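Putative cellulase CEL6 (PDB 1UP2) is probably an endoglucanase of glycosyl hydrolase family 6 that hydrolyses the beta-1,4-linked glucose chains of cellulose. Local coordinates at residues Ser41-Gln46 and Leu258-Pro263; Thr74-Pro79 and Ile116-Ala121. All blocks are in the same frame, centred on the assembly; numbering follows the deposited sequence.

Contact 1 of 2, residues Ser41-Gln46 and Leu258-Pro263; sequences SYWLDQ and LWIKRP. With BGC (beta-D-glucopyranose), chain E; IFM (5-hydroxymethyl-3,4-dihydroxypiperidine), chain D; ACT (acetate ion), chain H.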
loop_
_atom_site.group_PDB
_atom_site.type_symbol
_atom_site.label_atom_id
_atom_site.label_comp_id
_atom_site.label_asym_id
_atom_site.label_seq_id
_atom_site.Cartn_x
_atom_site.Cartn_y
_atom_site.Cartn_z
ATOM N N SER A 41 3.237 -5.131 3.684
ATOM C CA SER A 41 3.574 -3.786 4.112
ATOM C C SER A 41 3.013 -3.462 5.486
ATOM O O SER A 41 1.973 -3.978 5.914
ATOM C CB SER A 41 3.153 -2.744 3.065
ATOM O OG SER A 41 1.778 -2.451 3.205
ATOM N N TYR A 42 3.724 -2.579 6.166
ATOM C CA TYR A 42 3.435 -2.179 7.546
ATOM C C TYR A 42 2.827 -0.758 7.471
ATOM O O TYR A 42 3.451 0.172 6.974
ATOM C CB TYR A 42 4.770 -2.224 8.281
ATOM C CG TYR A 42 4.834 -1.703 9.675
ATOM C CD1 TYR A 42 4.306 -2.402 10.723
ATOM C CD2 TYR A 42 5.569 -0.558 9.953
ATOM C CE1 TYR A 42 4.442 -1.925 12.028
ATOM C CE2 TYR A 42 5.727 -0.102 11.237
ATOM C CZ TYR A 42 5.171 -0.784 12.262
ATOM O OH TYR A 42 5.338 -0.283 13.536
ATOM N N TRP A 43 1.570 -0.635 7.875
ATOM C CA TRP A 43 0.803 0.595 7.672
ATOM C C TRP A 43 0.936 1.543 8.873
ATOM O O TRP A 43 0.750 1.142 10.039
ATOM C CB TRP A 43 -0.685 0.291 7.460
ATOM C CG TRP A 43 -1.023 -0.387 6.172
ATOM C CD1 TRP A 43 -0.596 -1.613 5.775
ATOM C CD2 TRP A 43 -1.894 0.080 5.135
ATOM N NE1 TRP A 43 -1.110 -1.929 4.548
ATOM C CE2 TRP A 43 -1.934 -0.928 4.136
ATOM C CE3 TRP A 43 -2.663 1.230 4.949
ATOM C CZ2 TRP A 43 -2.685 -0.824 2.992
ATOM C CZ3 TRP A 43 -3.425 1.337 3.787
ATOM C CH2 TRP A 43 -3.444 0.307 2.830
ATOM N N LEU A 44 1.213 2.808 8.583
ATOM C CA LEU A 44 1.264 3.840 9.602
ATOM C C LEU A 44 0.220 4.910 9.317
ATOM O O LEU A 44 0.035 5.325 8.185
ATOM C CB LEU A 44 2.637 4.474 9.630
ATOM C CG LEU A 44 3.795 3.499 9.972
ATOM C CD1 LEU A 44 5.153 4.158 9.798
ATOM C CD2 LEU A 44 3.667 3.000 11.367
ATOM N N ASP A 45 -0.434 5.369 10.364
ATOM C CA ASP A 45 -1.393 6.448 10.224
ATOM C C ASP A 45 -1.345 7.366 11.426
ATOM O O ASP A 45 -0.306 7.469 12.069
ATOM C CB ASP A 45 -2.775 5.867 9.942
ATOM C CG ASP A 45 -3.335 5.058 11.102
ATOM O OD1 ASP A 45 -2.701 4.932 12.194
ATOM O OD2 ASP A 45 -4.435 4.496 10.958
ATOM N N GLN A 46 -2.444 8.077 11.682
ATOM C CA GLN A 46 -2.520 9.037 12.771
ATOM C C GLN A 46 -2.440 8.485 14.207
ATOM O O GLN A 46 -2.280 9.255 15.147
ATOM C CB GLN A 46 -3.731 9.991 12.596
ATOM C CG GLN A 46 -5.117 9.445 12.989
ATOM C CD GLN A 46 -5.557 8.236 12.164
ATOM O OE1 GLN A 46 -5.318 8.172 10.962
ATOM N NE2 GLN A 46 -6.179 7.263 12.822
ATOM N N LEU A 258 3.847 -6.787 -4.783
ATOM C CA LEU A 258 3.933 -6.726 -3.307
ATOM C C LEU A 258 2.585 -7.089 -2.681
ATOM O O LEU A 258 1.576 -7.032 -3.350
ATOM C CB LEU A 258 4.297 -5.332 -2.855
ATOM C CG LEU A 258 5.672 -4.787 -3.267
ATOM C CD1 LEU A 258 5.837 -3.318 -2.858
ATOM C CD2 LEU A 258 6.779 -5.661 -2.746
ATOM N N TRP A 259 2.571 -7.461 -1.414
ATOM C CA TRP A 259 1.322 -7.538 -0.664
ATOM C C TRP A 259 1.292 -6.257 0.175
ATOM O O TRP A 259 2.040 -6.116 1.143
ATOM C CB TRP A 259 1.236 -8.812 0.192
ATOM C CG TRP A 259 0.983 -10.036 -0.596
ATOM C CD1 TRP A 259 1.092 -10.201 -1.969
ATOM C CD2 TRP A 259 0.609 -11.321 -0.072
ATOM N NE1 TRP A 259 0.800 -11.503 -2.305
ATOM C CE2 TRP A 259 0.499 -12.210 -1.165
ATOM C CE3 TRP A 259 0.344 -11.804 1.214
ATOM C CZ2 TRP A 259 0.157 -13.571 -0.999
ATOM C CZ3 TRP A 259 0.023 -13.133 1.381
ATOM C CH2 TRP A 259 -0.090 -14.002 0.275
ATOM N N ILE A 260 0.531 -5.280 -0.296
ATOM C CA ILE A 260 0.471 -3.983 0.352
ATOM C C ILE A 260 -0.657 -4.025 1.373
ATOM O O ILE A 260 -0.405 -3.929 2.566
ATOM C CB ILE A 260 0.348 -2.858 -0.706
ATOM C CG1 ILE A 260 1.619 -2.845 -1.597
ATOM C CG2 ILE A 260 0.194 -1.502 -0.029
ATOM C CD1 ILE A 260 1.570 -1.918 -2.845
ATOM N N LYS A 261 -1.893 -4.208 0.917
ATOM C CA LYS A 261 -2.987 -4.622 1.809
ATOM C C LYS A 261 -2.591 -5.934 2.496
ATOM O O LYS A 261 -1.963 -6.774 1.857
ATOM C CB LYS A 261 -4.274 -4.833 0.993
ATOM C CG LYS A 261 -5.452 -5.460 1.769
ATOM C CD LYS A 261 -6.064 -4.445 2.771
ATOM C CE LYS A 261 -7.139 -5.091 3.655
ATOM N NZ LYS A 261 -7.587 -4.221 4.807
ATOM N N ARG A 262 -2.976 -6.109 3.770
ATOM C CA ARG A 262 -2.730 -7.362 4.512
ATOM C C ARG A 262 -3.928 -8.327 4.458
ATOM O O ARG A 262 -4.998 -8.013 5.003
ATOM C CB ARG A 262 -2.374 -7.044 5.969
ATOM C CG ARG A 262 -1.121 -6.187 6.124
ATOM C CD ARG A 262 -0.539 -6.098 7.561
ATOM N NE ARG A 262 0.904 -5.851 7.543
ATOM C CZ ARG A 262 1.702 -5.832 8.605
ATOM N NH1 ARG A 262 1.236 -5.996 9.838
ATOM N NH2 ARG A 262 2.989 -5.582 8.426
ATOM N N PRO A 263 -3.781 -9.468 3.775
ATOM C CA PRO A 263 -4.882 -10.442 3.648
ATOM C C PRO A 263 -5.457 -10.823 5.007
ATOM O O PRO A 263 -4.687 -11.125 5.916
ATOM C CB PRO A 263 -4.216 -11.645 2.991
ATOM C CG PRO A 263 -3.183 -11.033 2.117
ATOM C CD PRO A 263 -2.581 -9.906 3.019
HETATM C C2 BGC E . -7.163 0.194 7.114
HETATM C C3 BGC E . -5.848 0.143 7.920
HETATM C C4 BGC E . -5.051 -1.149 7.697
HETATM C C5 BGC E . -4.967 -1.479 6.178
HETATM C C6 BGC E . -4.270 -2.800 5.793
HETATM C C1 BGC E . -6.945 -0.257 5.674
HETATM O O2 BGC E . -7.820 1.464 7.180
HETATM O O3 BGC E . -6.095 0.354 9.298
HETATM O O4 BGC E . -3.777 -0.950 8.282
HETATM O O5 BGC E . -6.274 -1.501 5.631
HETATM O O6 BGC E . -5.078 -3.916 6.142
HETATM O O4 IFM D . -8.208 -0.403 5.058
HETATM C C4 IFM D . -8.130 -0.329 3.625
HETATM C C3 IFM D . -9.282 -1.166 3.135
HETATM O O3 IFM D . -8.928 -2.549 3.210
HETATM C C2 IFM D . -9.733 -0.749 1.742
HETATM N N IFM D . -10.216 0.636 1.693
HETATM C C1 IFM D . -9.616 1.561 2.648
HETATM C C5 IFM D . -8.218 1.142 3.152
HETATM C C6 IFM D . -7.130 1.479 2.146
HETATM O O6 IFM D . -7.059 0.566 1.079
HETATM C C ACT H . 2.670 -4.964 13.472
HETATM O O ACT H . 1.715 -5.160 12.724
HETATM O OXT ACT H . 3.842 -5.254 13.167
HETATM C CH3 ACT H . 2.427 -4.366 14.841
#

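Contact 2 of 2, residues Thr74-Pro79 and Ile116-Ala121; sequences TLYGIP and IVEPDA. With IFM (5-hydroxymethyl-3,4-dihydroxypiperidine), chain D; BGC (beta-D-glucopyranose), chain C.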
loop_
_atom_site.group_PDB
_atom_site.type_symbol
_atom_site.label_atom_id
_atom_site.label_comp_id
_atom_site.label_asym_id
_atom_site.label_seq_id
_atom_site.Cartn_x
_atom_site.Cartn_y
_atom_site.Cartn_z
ATOM N N THR A 74 3.611 1.487 4.482
ATOM C CA THR A 74 2.542 2.225 3.842
ATOM C C THR A 74 2.119 3.398 4.716
ATOM O O THR A 74 1.748 3.228 5.912
ATOM C CB THR A 74 1.359 1.291 3.595
ATOM O OG1 THR A 74 1.774 0.225 2.722
ATOM C CG2 THR A 74 0.212 2.014 2.846
ATOM N N LEU A 75 2.170 4.584 4.114
ATOM C CA LEU A 75 1.760 5.815 4.759
ATOM C C LEU A 75 0.310 6.093 4.437
ATOM O O LEU A 75 -0.060 6.247 3.279
ATOM C CB LEU A 75 2.679 6.964 4.331
ATOM C CG LEU A 75 4.166 6.795 4.666
ATOM C CD1 LEU A 75 4.893 8.105 4.316
ATOM C CD2 LEU A 75 4.426 6.360 6.151
ATOM N N TYR A 76 -0.527 6.141 5.462
ATOM C CA TYR A 76 -1.975 6.256 5.292
ATOM C C TYR A 76 -2.548 7.246 6.313
ATOM O O TYR A 76 -3.394 6.895 7.134
ATOM C CB TYR A 76 -2.631 4.857 5.408
ATOM C CG TYR A 76 -4.052 4.746 4.941
ATOM C CD1 TYR A 76 -4.481 5.309 3.711
ATOM C CD2 TYR A 76 -4.991 4.008 5.687
ATOM C CE1 TYR A 76 -5.800 5.207 3.293
ATOM C CE2 TYR A 76 -6.322 3.939 5.284
ATOM C CZ TYR A 76 -6.720 4.528 4.087
ATOM O OH TYR A 76 -8.051 4.400 3.692
ATOM N N GLY A 77 -2.054 8.485 6.273
ATOM C CA GLY A 77 -2.443 9.498 7.228
ATOM C C GLY A 77 -3.013 10.790 6.631
ATOM O O GLY A 77 -3.142 11.784 7.359
ATOM N N ILE A 78 -3.372 10.782 5.351
ATOM C CA ILE A 78 -3.771 12.023 4.658
ATOM C C ILE A 78 -5.010 12.632 5.296
ATOM O O ILE A 78 -5.911 11.896 5.724
ATOM C CB ILE A 78 -4.017 11.763 3.158
ATOM C CG1 ILE A 78 -3.896 13.036 2.317
ATOM C CG2 ILE A 78 -5.376 11.103 2.914
ATOM C CD1 ILE A 78 -2.483 13.574 2.184
ATOM N N PRO A 79 -5.058 13.959 5.410
ATOM C CA PRO A 79 -6.276 14.585 5.899
ATOM C C PRO A 79 -7.462 14.195 5.030
ATOM O O PRO A 79 -7.333 14.075 3.813
ATOM C CB PRO A 79 -5.946 16.091 5.817
ATOM C CG PRO A 79 -4.474 16.142 6.028
ATOM C CD PRO A 79 -3.982 14.948 5.247
ATOM N N ILE A 116 5.084 3.146 0.327
ATOM C CA ILE A 116 3.858 3.330 -0.454
ATOM C C ILE A 116 3.165 4.577 0.096
ATOM O O ILE A 116 2.658 4.572 1.241
ATOM C CB ILE A 116 2.948 2.065 -0.345
ATOM C CG1 ILE A 116 3.705 0.784 -0.712
ATOM C CG2 ILE A 116 1.693 2.221 -1.226
ATOM C CD1 ILE A 116 4.366 0.774 -2.136
ATOM N N VAL A 117 3.113 5.653 -0.705
ATOM C CA VAL A 117 2.563 6.917 -0.256
ATOM C C VAL A 117 1.065 7.049 -0.531
ATOM O O VAL A 117 0.636 7.249 -1.664
ATOM C CB VAL A 117 3.306 8.130 -0.880
ATOM C CG1 VAL A 117 2.773 9.433 -0.291
ATOM C CG2 VAL A 117 4.789 8.015 -0.669
ATOM N N GLU A 118 0.290 6.937 0.548
ATOM C CA GLU A 118 -1.134 7.284 0.598
ATOM C C GLU A 118 -2.059 6.594 -0.405
ATOM O O GLU A 118 -2.556 7.221 -1.320
ATOM C CB GLU A 118 -1.315 8.821 0.519
ATOM C CG GLU A 118 -0.653 9.552 1.670
ATOM C CD GLU A 118 -1.257 9.240 3.027
ATOM O OE1 GLU A 118 -2.441 8.757 3.119
ATOM O OE2 GLU A 118 -0.525 9.497 4.022
ATOM N N PRO A 119 -2.322 5.316 -0.170
ATOM C CA PRO A 119 -3.353 4.586 -0.905
ATOM C C PRO A 119 -4.593 5.451 -1.052
ATOM O O PRO A 119 -5.073 5.975 -0.057
ATOM C CB PRO A 119 -3.643 3.374 0.014
ATOM C CG PRO A 119 -2.323 3.079 0.604
ATOM C CD PRO A 119 -1.689 4.462 0.855
ATOM N N ASP A 120 -5.060 5.592 -2.294
ATOM C CA ASP A 120 -6.319 6.215 -2.653
ATOM C C ASP A 120 -6.281 7.755 -2.688
ATOM O O ASP A 120 -7.205 8.340 -3.210
ATOM C CB ASP A 120 -7.494 5.831 -1.747
ATOM C CG ASP A 120 -7.715 4.348 -1.638
ATOM O OD1 ASP A 120 -7.343 3.599 -2.559
ATOM O OD2 ASP A 120 -8.257 3.870 -0.640
ATOM N N ALA A 121 -5.266 8.402 -2.113
ATOM C CA ALA A 121 -5.324 9.866 -1.958
ATOM C C ALA A 121 -5.504 10.597 -3.298
ATOM O O ALA A 121 -6.375 11.444 -3.444
ATOM C CB ALA A 121 -4.100 10.416 -1.206
HETATM O O4 IFM D . -8.208 -0.403 5.058
HETATM C C4 IFM D . -8.130 -0.329 3.625
HETATM C C3 IFM D . -9.282 -1.166 3.135
HETATM O O3 IFM D . -8.928 -2.549 3.210
HETATM C C2 IFM D . -9.733 -0.749 1.742
HETATM N N IFM D . -10.216 0.636 1.693
HETATM C C1 IFM D . -9.616 1.561 2.648
HETATM C C5 IFM D . -8.218 1.142 3.152
HETATM C C6 IFM D . -7.130 1.479 2.146
HETATM O O6 IFM D . -7.059 0.566 1.079
HETATM C C2 BGC C . -12.758 2.927 -1.976
HETATM C C3 BGC C . -11.495 2.865 -1.123
HETATM C C4 BGC C . -10.689 1.596 -1.456
HETATM C C5 BGC C . -10.452 1.486 -2.950
HETATM C C6 BGC C . -9.754 0.165 -3.317
HETATM C C1 BGC C . -12.378 2.787 -3.440
HETATM O O2 BGC C . -13.554 4.078 -1.715
HETATM O O3 BGC C . -11.847 2.865 0.255
HETATM O O4 BGC C . -9.453 1.602 -0.765
HETATM O O5 BGC C . -11.695 1.550 -3.644
HETATM O O6 BGC C . -9.469 0.202 -4.699
HETATM O O HOH W 1 -8.830 5.598 1.480
#

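Contact 1 of 2, residues Ser41-Gln46 and Leu258-Pro263
Ser41 and Ile260 bring their backbones within 4.9 Å, CA to CA, where Ser41 N gives a hydrogen bond of 3.0 Å to Trp259 O, just beyond the end of strand 254-258. The carbonyl of Ile260 is held by two side chains on the same face of its plane: Ser41 OG at 2.7 Å and the indole NE1 of Trp43. Trp43 NE1 lies 2.9 Å from Ile260 O, the N-H...O angle is 160°, and the donor stands above the carbonyl plane. This bond, the glucose of chain E over one face (C5 3.5 Å above the ring plane) and Tyr76 edge-to-face help to hold the indole's orientation. Lys261 leaves with CG anti to its backbone N (chi1 172°) and bends at chi2; its NZ bonds O6 and O5 of that glucose, and O3 of the piperidine at 2.7 Å. Arg262 lies alongside Ser41, its NE giving a weak bond to Ser41 O, while NH2 forms a salt bridge with Asp13. The chemistry implies a division of labour: one backbone bond and three side-chain donors onto backbone carbonyls close the join, and Trp43 and Lys261 grip one ligand, the indole against a sugar face and the ammonium at its oxygens.

Contact 2 of 2, residues Thr74-Pro79 and Ile116-Ala121
The parallel strands 72-75 and 113-117 belong to one beta-alpha-beta unit of the family 6 barrel, and this contact joins their C-terminal ends, where the active-site cleft begins. Leu75 N bonds Ile116 O at 2.9 Å, and Leu75 O in turn accepts from Glu118 N at 2.8 Å, carrying the pairing just past the end of strand 113-117. Thr74 and Ile116 share one face of the sheet, Leu75 and Val117 the other. On the first of these, Thr74 CG2 meets CG and CD of Pro119, 3.5 Å from CG.

Beyond the strands, Glu118 folds back through its bend at chi2 (-65°) to bring its carboxylate to the turning backbone of 76-78. OE2 takes Gly77 N on its syn lone pair at 2.9 Å, OE1 receives a weak bond from Ile78 N, and Tyr97 OH also bonds OE2. Together these donors should restrain the carboxylate from rotating.

A type II turn from Glu118 to Ala121 then sets Asp120 facing the ligands. Its OD2 accepts from O4 of the glucose of chain C at 2.6 Å, a placement consistent with the general acid of family 6 enzymes. A water in the plane of the Tyr76 ring accepts from Tyr76 OH at 2.6 Å and donates to Asp120 OD2 at 2.8 Å, tying the two side chains together; Tyr76 also brings its CZ to 3.6 Å from the piperidine C6.

Around this site, Leu75 and Ile78 pack on helix 94-108, Val117 lies against helix 130-147, and Trp43 of strand 42-44 touches both Thr74 and Pro119.

In the fold
Both contacts are buried, with centres about 10 Å apart, and along the chain contact 2 is nested within the loop that contact 1 closes. Contact 2 joins neighbouring strands inside the sheet, whereas contact 1 joins the start of strand 42-44 to the loop that follows strand 254-258, near where these two outermost strands approach each other. Its chemistry differs accordingly: side-chain donors and charges replace regular strand pairing. Strands 42-44 and 72-75 are neighbours, so the contacts touch directly; Ser41 OG and Thr74 OG1 lie 2.7 Å apart, probably hydrogen-bonded. Both reach the same piperidine, contact 1 through Lys261 and Trp43, contact 2 through Tyr76 and Asp120.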